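Local coordinates for protein caspase subunit p21 (Drosophila melanogaster, PDB 3SIR) that acts as an executioner caspase, a cysteine endopeptidase of the apoptotic activation cascade that cleaves baculovirus p35 and lamin DmO in vitro, at residues Y13-K18 against R251-S256; G21-F26 against F58-Y63; F217-V222 against Q241-T246. The protein carries 1 engineered substitution. All coordinates share one frame; numbering follows the deposited sequence.

Contact 1: Y13-K18 against R251-S256; sequences YNMRHK and RILRFS
Tyr13 lays its phenol ring against the base of Arg251, whose CB stands 3.8 Å from the ring centroid and only 14° off the normal, a CH-pi contact over the middle of one face. CG of the same arginine follows along the ring towards CZ, while CB of Leu253 meets CD2 obliquely. Tyrosine is also held by its backbone: Tyr13 N donates to Ile252 O at 3.2 Å, reaching the carbonyl from above its plane. At the far end of the ring, Tyr13 OH is hydrogen-bonded to the backbone N of Thr250, so the residue is fastened both at its root and at its tip. Two residues on, Met15 points at the opposing segment and folds back on itself, bent at chi2 (-72°) and chi3 (-61°), which sets CE against both Leu253 CD1 (3.3 Å) and Phe255 CD1 (3.7 Å). An Asx turn, with Asn14 OD1 accepting from Arg16 N, spans Met15. Neither segment is regular helix or strand; together they join the N-terminal arm of the caspase domain to its C-terminal tail, where Ile252 packs on Phe217 of the second subunit of the caspase dimer.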
# COMPACT_ATOMS: atom_id res chain seq x y z
N TYR A 13 8.18 11.06 -10.00
CA TYR A 13 9.28 10.18 -10.38
C TYR A 13 9.72 10.55 -11.79
O TYR A 13 8.88 10.82 -12.65
CB TYR A 13 8.85 8.71 -10.32
CG TYR A 13 8.99 8.08 -8.95
CD1 TYR A 13 10.24 7.91 -8.37
CD2 TYR A 13 7.87 7.64 -8.24
CE1 TYR A 13 10.37 7.34 -7.12
CE2 TYR A 13 8.00 7.07 -6.99
CZ TYR A 13 9.25 6.93 -6.43
OH TYR A 13 9.41 6.36 -5.19
N ASN A 14 11.03 10.62 -12.01
CA ASN A 14 11.54 10.77 -13.36
C ASN A 14 11.31 9.53 -14.22
O ASN A 14 12.00 8.52 -14.07
CB ASN A 14 13.03 11.14 -13.34
CG ASN A 14 13.60 11.33 -14.74
OD1 ASN A 14 12.86 11.36 -15.72
ND2 ASN A 14 14.93 11.43 -14.83
N MET A 15 10.25 9.57 -15.03
CA MET A 15 9.83 8.41 -15.83
C MET A 15 10.06 8.62 -17.32
O MET A 15 9.30 8.13 -18.16
CB MET A 15 8.35 8.09 -15.58
CG MET A 15 8.00 7.80 -14.13
SD MET A 15 8.60 6.22 -13.51
CE MET A 15 7.76 5.08 -14.61
N ARG A 16 11.12 9.35 -17.66
CA ARG A 16 11.40 9.65 -19.06
C ARG A 16 12.79 9.20 -19.48
O ARG A 16 13.27 9.55 -20.56
CB ARG A 16 11.18 11.14 -19.35
CG ARG A 16 9.72 11.57 -19.42
CD ARG A 16 9.41 12.31 -20.72
NE ARG A 16 9.14 13.72 -20.49
CZ ARG A 16 9.83 14.72 -21.04
NH1 ARG A 16 10.86 14.47 -21.85
NH2 ARG A 16 9.50 15.98 -20.78
N HIS A 17 13.37 8.30 -18.69
CA HIS A 17 14.68 7.72 -19.00
C HIS A 17 14.72 7.12 -20.40
O HIS A 17 13.77 7.25 -21.17
CB HIS A 17 15.03 6.63 -17.98
CG HIS A 17 15.62 7.15 -16.71
ND1 HIS A 17 14.86 7.49 -15.62
CD2 HIS A 17 16.91 7.27 -16.32
CE1 HIS A 17 15.65 7.87 -14.63
NE2 HIS A 17 16.90 7.75 -15.03
N LYS A 18 15.84 6.50 -20.73
CA LYS A 18 16.01 5.77 -21.98
C LYS A 18 15.01 4.61 -22.06
O LYS A 18 14.20 4.54 -22.98
CB LYS A 18 17.44 5.25 -22.10
CG LYS A 18 17.85 4.79 -23.50
CD LYS A 18 18.45 3.39 -23.47
CE LYS A 18 19.95 3.43 -23.71
NZ LYS A 18 20.49 2.08 -24.00
N ARG A 251 7.15 9.49 -4.13
CA ARG A 251 6.73 10.39 -5.21
C ARG A 251 5.61 9.82 -6.08
O ARG A 251 5.43 8.61 -6.16
CB ARG A 251 7.93 10.75 -6.11
CG ARG A 251 9.28 10.70 -5.41
CD ARG A 251 10.24 11.74 -5.98
NE ARG A 251 11.60 11.23 -6.07
CZ ARG A 251 12.58 11.83 -6.74
NH1 ARG A 251 12.36 13.00 -7.33
NH2 ARG A 251 13.77 11.25 -6.85
N ILE A 252 4.95 10.70 -6.83
CA ILE A 252 3.89 10.32 -7.76
C ILE A 252 4.45 9.62 -8.99
O ILE A 252 5.09 10.25 -9.83
CB ILE A 252 3.13 11.56 -8.26
CG1 ILE A 252 2.55 12.34 -7.08
CG2 ILE A 252 2.05 11.18 -9.26
CD1 ILE A 252 2.37 13.81 -7.38
N LEU A 253 4.05 8.36 -9.18
CA LEU A 253 4.53 7.57 -10.30
C LEU A 253 3.50 7.59 -11.43
O LEU A 253 2.35 7.23 -11.24
CB LEU A 253 4.81 6.13 -9.85
CG LEU A 253 5.00 5.02 -10.89
CD1 LEU A 253 5.61 5.55 -12.16
CD2 LEU A 253 5.87 3.92 -10.31
N ARG A 254 3.93 8.00 -12.62
CA ARG A 254 3.07 7.97 -13.80
C ARG A 254 3.84 7.61 -15.06
O ARG A 254 4.78 8.31 -15.45
CB ARG A 254 2.35 9.31 -13.98
CG ARG A 254 1.10 9.22 -14.84
CD ARG A 254 0.45 10.58 -15.00
NE ARG A 254 -0.15 11.06 -13.75
CZ ARG A 254 0.55 11.48 -12.70
NH1 ARG A 254 1.88 11.43 -12.72
NH2 ARG A 254 -0.08 11.93 -11.62
N PHE A 255 3.47 6.49 -15.67
CA PHE A 255 4.13 6.00 -16.88
C PHE A 255 3.89 6.97 -18.02
O PHE A 255 2.94 6.81 -18.79
CB PHE A 255 3.59 4.62 -17.25
CG PHE A 255 3.76 3.59 -16.17
CD1 PHE A 255 4.99 3.00 -15.94
CD2 PHE A 255 2.68 3.18 -15.40
CE1 PHE A 255 5.15 2.06 -14.94
CE2 PHE A 255 2.82 2.22 -14.42
CZ PHE A 255 4.06 1.66 -14.19
N SER A 256 4.71 8.02 -18.08
CA SER A 256 4.59 9.05 -19.11
C SER A 256 5.55 8.78 -20.25
O SER A 256 5.99 7.64 -20.46
CB SER A 256 4.82 10.45 -18.53
OG SER A 256 5.52 10.41 -17.29

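Contact 2: G21-F26 against F58-Y63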
# COMPACT_ATOMS: atom_id res chain seq x y z
N GLY A 21 12.01 -0.11 -18.08
CA GLY A 21 12.67 -1.04 -17.16
C GLY A 21 12.24 -2.47 -17.44
O GLY A 21 11.47 -2.72 -18.37
N MET A 22 12.75 -3.40 -16.64
CA MET A 22 12.37 -4.81 -16.78
C MET A 22 11.00 -5.09 -16.19
O MET A 22 10.71 -4.65 -15.07
CB MET A 22 13.38 -5.71 -16.07
CG MET A 22 14.79 -5.66 -16.64
SD MET A 22 15.92 -6.60 -15.59
CE MET A 22 17.47 -6.17 -16.39
N ALA A 23 10.25 -5.97 -16.84
CA ALA A 23 9.25 -6.78 -16.16
C ALA A 23 9.71 -8.24 -16.05
O ALA A 23 10.07 -8.86 -17.05
CB ALA A 23 7.91 -6.69 -16.88
N LEU A 24 9.76 -8.75 -14.83
CA LEU A 24 10.01 -10.16 -14.60
C LEU A 24 8.77 -10.85 -14.04
O LEU A 24 8.46 -10.73 -12.85
CB LEU A 24 11.19 -10.35 -13.64
CG LEU A 24 12.29 -9.30 -13.76
CD1 LEU A 24 13.61 -9.83 -13.22
CD2 LEU A 24 12.43 -8.85 -15.21
N ILE A 25 8.05 -11.55 -14.91
CA ILE A 25 6.88 -12.32 -14.50
C ILE A 25 7.21 -13.79 -14.22
O ILE A 25 7.47 -14.56 -15.14
CB ILE A 25 5.78 -12.27 -15.56
CG1 ILE A 25 5.40 -10.81 -15.85
CG2 ILE A 25 4.58 -13.10 -15.13
CD1 ILE A 25 4.59 -10.62 -17.11
N PHE A 26 7.15 -14.18 -12.95
CA PHE A 26 7.36 -15.57 -12.58
C PHE A 26 6.05 -16.29 -12.32
O PHE A 26 5.34 -15.98 -11.36
CB PHE A 26 8.29 -15.67 -11.37
CG PHE A 26 9.57 -14.89 -11.52
CD1 PHE A 26 10.72 -15.51 -11.97
CD2 PHE A 26 9.56 -13.51 -11.38
CE1 PHE A 26 11.87 -14.77 -12.21
CE2 PHE A 26 10.73 -12.77 -11.54
CZ PHE A 26 11.88 -13.40 -11.97
N PHE A 58 7.62 -1.82 -20.95
CA PHE A 58 8.56 -2.68 -20.22
C PHE A 58 9.26 -3.67 -21.15
O PHE A 58 8.78 -3.96 -22.24
CB PHE A 58 7.83 -3.44 -19.11
CG PHE A 58 7.52 -2.60 -17.90
CD1 PHE A 58 6.37 -1.83 -17.84
CD2 PHE A 58 8.38 -2.61 -16.80
CE1 PHE A 58 6.09 -1.05 -16.73
CE2 PHE A 58 8.10 -1.85 -15.68
CZ PHE A 58 6.97 -1.05 -15.65
N GLU A 59 10.44 -4.14 -20.74
CA GLU A 59 11.03 -5.30 -21.38
C GLU A 59 10.65 -6.59 -20.66
O GLU A 59 11.26 -6.97 -19.66
CB GLU A 59 12.55 -5.17 -21.52
CG GLU A 59 13.02 -4.81 -22.93
CD GLU A 59 13.26 -6.02 -23.83
OE1 GLU A 59 12.35 -6.87 -23.95
OE2 GLU A 59 14.32 -6.07 -24.50
N VAL A 60 9.62 -7.25 -21.18
CA VAL A 60 8.95 -8.32 -20.46
C VAL A 60 9.62 -9.67 -20.75
O VAL A 60 9.67 -10.12 -21.89
CB VAL A 60 7.47 -8.39 -20.88
CG1 VAL A 60 6.73 -9.44 -20.06
CG2 VAL A 60 6.81 -7.02 -20.73
N THR A 61 10.19 -10.29 -19.72
CA THR A 61 10.55 -11.69 -19.79
C THR A 61 9.71 -12.54 -18.84
O THR A 61 9.51 -12.17 -17.67
CB THR A 61 12.05 -11.93 -19.52
OG1 THR A 61 12.21 -12.61 -18.26
CG2 THR A 61 12.82 -10.61 -19.48
N VAL A 62 9.25 -13.68 -19.33
CA VAL A 62 8.26 -14.49 -18.62
C VAL A 62 8.82 -15.86 -18.23
O VAL A 62 9.09 -16.70 -19.08
CB VAL A 62 6.97 -14.67 -19.45
CG1 VAL A 62 6.07 -15.72 -18.84
CG2 VAL A 62 6.24 -13.34 -19.57
N TYR A 63 9.13 -16.03 -16.95
CA TYR A 63 9.75 -17.27 -16.49
C TYR A 63 8.69 -18.25 -16.02
O TYR A 63 7.67 -17.85 -15.45
CB TYR A 63 10.75 -16.99 -15.36
CG TYR A 63 11.87 -16.04 -15.73
CD1 TYR A 63 11.75 -14.68 -15.49
CD2 TYR A 63 13.10 -16.52 -16.17
CE1 TYR A 63 12.79 -13.81 -15.77
CE2 TYR A 63 14.15 -15.66 -16.43
CZ TYR A 63 13.99 -14.30 -16.22
OH TYR A 63 15.03 -13.43 -16.45
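Ile25 sends CD1 across to Val60 CG1 at 3.8 Å and to Val62 CG2 at 4.0 Å, and Ala23 CB packs against both Phe58 CB and Val60 CG2; these residues form the apolar centre of two parallel strands in a beta-alpha-beta unit. Helix 45-55 is the connecting element and lies on this face, touching Ala23 through Leu53 and both Ile25 and Val62 through Thr50. CG1 of Ile25 sits anti to the carbonyl carbon (chi1 -57°), and the side chain runs alongside Val62, pointing the same way, but crosses Val60. On the other face Phe26 and Tyr63 stand side by side with ring planes 3° apart and centroids 4.9 Å apart, slid so far that they barely overlap; helix 68-79 packs there through Thr74. At the start of the pair the Phe58 ring turns its edge to Met22 O. Strand 59-65 is the outermost of the sheet within this chain, and its Glu59 side chain leads away into an exposed position. The backbones of Met22, Leu24 and Phe26 hydrogen-bond to strand 86-95 on the other side. The polar seam is a ladder of five backbone bonds made by Gly21, Ala23 and Ile25. Thr61 N meets Ala23 O at 3.0 Å, nearly in line with the carbonyl, whereas Ala23 N approaches Glu59 O, 3.2 Å away, from well above its plane.

Contact 3: F217-V222 against Q241-T246; sequences FVCQRV and QIPCIT
Cys219 and Pro243 bring their CA atoms to 5.5 Å, and Val222 and Ile242 theirs to 6.4 Å, as helix 217-222 passes over an extended segment running in roughly the opposite sense. The latter leads into the strand at 244-246, which pairs with strand 172-179 on one side; Ile245 and Thr246 form an antiparallel ladder with a strand of the second subunit, so the sheet continues through the caspase dimer. No hydrogen bond links the two segments. Pro243 instead presents its ring to the helix: it and Val222 meet tip to tip, with the CG2 methyl of Val222 facing CD of the proline, while the exact placing of the CG1 methyl is doubtful. One turn earlier in the helix, Cys219 holds SG anti to its carbonyl carbon (chi1 -77°), which directs the sulphur to Pro243 CB at 3.6 Å and to Ile245 CD1 at 3.4 Å. Ile242 stretches its CG1 arm away from its own backbone N (chi1 177°), carrying CD1 to within 4.2 Å of Cys219 CB. Phe194 of helix 193-205 touches both Val218 and Pro243, extending the apolar layer. With a proline at its middle, offering no N-H, and aliphatic groups and a thiol around it, the contact depends on shape and burial: it is hydrophobic packing of a helix on the segment that leads into the strand.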
# COMPACT_ATOMS: atom_id res chain seq x y z
N PHE A 217 -8.35 1.88 -8.07
CA PHE A 217 -9.49 1.45 -8.87
C PHE A 217 -9.44 -0.05 -9.14
O PHE A 217 -10.48 -0.69 -9.31
CB PHE A 217 -9.53 2.24 -10.18
CG PHE A 217 -9.73 3.72 -9.99
CD1 PHE A 217 -10.37 4.20 -8.86
CD2 PHE A 217 -9.34 4.61 -10.97
CE1 PHE A 217 -10.60 5.56 -8.70
CE2 PHE A 217 -9.58 5.97 -10.83
CZ PHE A 217 -10.20 6.45 -9.69
N VAL A 218 -8.24 -0.61 -9.15
CA VAL A 218 -8.08 -2.06 -9.23
C VAL A 218 -8.70 -2.72 -8.00
O VAL A 218 -9.15 -3.86 -8.05
CB VAL A 218 -6.59 -2.46 -9.33
CG1 VAL A 218 -6.43 -3.97 -9.20
CG2 VAL A 218 -5.99 -1.97 -10.64
N CYS A 219 -8.69 -1.98 -6.89
CA CYS A 219 -9.27 -2.44 -5.64
C CYS A 219 -10.80 -2.32 -5.65
O CYS A 219 -11.51 -3.31 -5.44
CB CYS A 219 -8.71 -1.63 -4.47
SG CYS A 219 -7.04 -2.12 -3.99
N GLN A 220 -11.29 -1.11 -5.90
CA GLN A 220 -12.69 -0.90 -6.26
C GLN A 220 -13.24 -2.10 -7.02
O GLN A 220 -14.16 -2.77 -6.54
CB GLN A 220 -12.83 0.35 -7.11
CG GLN A 220 -14.25 0.64 -7.56
CD GLN A 220 -14.46 2.11 -7.86
OE1 GLN A 220 -13.85 2.98 -7.24
NE2 GLN A 220 -15.34 2.40 -8.82
N ARG A 221 -12.65 -2.39 -8.17
CA ARG A 221 -13.28 -3.27 -9.15
C ARG A 221 -13.39 -4.71 -8.67
O ARG A 221 -14.43 -5.34 -8.87
CB ARG A 221 -12.57 -3.20 -10.51
CG ARG A 221 -13.40 -2.50 -11.58
CD ARG A 221 -13.20 -3.11 -12.96
NE ARG A 221 -13.32 -2.12 -14.03
CZ ARG A 221 -14.46 -1.50 -14.36
NH1 ARG A 221 -15.58 -1.80 -13.72
NH2 ARG A 221 -14.46 -0.58 -15.31
N VAL A 222 -12.40 -5.19 -7.94
CA VAL A 222 -12.47 -6.54 -7.38
C VAL A 222 -13.35 -6.60 -6.14
O VAL A 222 -13.70 -7.68 -5.67
CB VAL A 222 -11.07 -7.11 -7.05
CG1 VAL A 222 -10.04 -6.00 -7.05
CG2 VAL A 222 -11.10 -7.85 -5.71
N GLN A 241 -9.18 -11.54 0.39
CA GLN A 241 -9.23 -11.40 -1.07
C GLN A 241 -9.86 -10.07 -1.48
O GLN A 241 -10.98 -10.03 -1.99
CB GLN A 241 -9.98 -12.57 -1.69
CG GLN A 241 -11.39 -12.25 -2.17
CD GLN A 241 -12.41 -12.24 -1.04
OE1 GLN A 241 -12.34 -11.41 -0.13
NE2 GLN A 241 -13.42 -13.09 -1.16
N ILE A 242 -9.18 -8.98 -1.16
CA ILE A 242 -9.17 -7.79 -2.01
C ILE A 242 -7.74 -7.26 -2.07
O ILE A 242 -6.94 -7.55 -1.18
CB ILE A 242 -10.11 -6.69 -1.45
CG1 ILE A 242 -10.04 -5.43 -2.31
CG2 ILE A 242 -9.78 -6.37 -0.00
CD1 ILE A 242 -10.37 -4.16 -1.55
N PRO A 243 -7.39 -6.55 -3.15
CA PRO A 243 -5.98 -6.21 -3.26
C PRO A 243 -5.49 -5.34 -2.10
O PRO A 243 -6.22 -4.48 -1.61
CB PRO A 243 -5.91 -5.47 -4.59
CG PRO A 243 -6.96 -6.12 -5.41
CD PRO A 243 -8.08 -6.48 -4.45
N CYS A 244 -4.31 -5.67 -1.60
CA CYS A 244 -3.75 -5.01 -0.44
C CYS A 244 -2.45 -4.32 -0.85
O CYS A 244 -1.41 -4.96 -0.99
CB CYS A 244 -3.48 -6.03 0.67
SG CYS A 244 -2.02 -5.67 1.67
N ILE A 245 -2.55 -3.02 -1.14
CA ILE A 245 -1.40 -2.31 -1.68
C ILE A 245 -0.62 -1.65 -0.56
O ILE A 245 -1.20 -1.01 0.31
CB ILE A 245 -1.83 -1.25 -2.70
CG1 ILE A 245 -2.41 -1.91 -3.95
CG2 ILE A 245 -0.65 -0.35 -3.05
CD1 ILE A 245 -3.72 -1.31 -4.40
N THR A 246 0.70 -1.84 -0.56
CA THR A 246 1.53 -1.26 0.48
C THR A 246 2.67 -0.43 -0.11
O THR A 246 3.65 -0.97 -0.62
CB THR A 246 2.13 -2.35 1.40
OG1 THR A 246 3.51 -2.07 1.64
CG2 THR A 246 2.01 -3.71 0.74

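In the fold
From the N terminus, the arm at 13-18 enters the central sheet by way of strand 19-28, and contact 2 closes the first, short loop when strand 59-65 returns beside it. Contact 3 closes a second short loop further on, between helix 211-223 and strand 244-247, so these two follow one another in series. Contact 1 encloses both, because its partner 251-256 comes at the end of the modelled chain. Contacts 2 and 3 reach the strands at either end of the sheet within this chain, on opposite sides of the chain's centre, their own centres about 22 Å apart. Contact 1 touches contact 2 through Phe255 and Phe58, whereas contacts 1 and 3 both reach the second subunit.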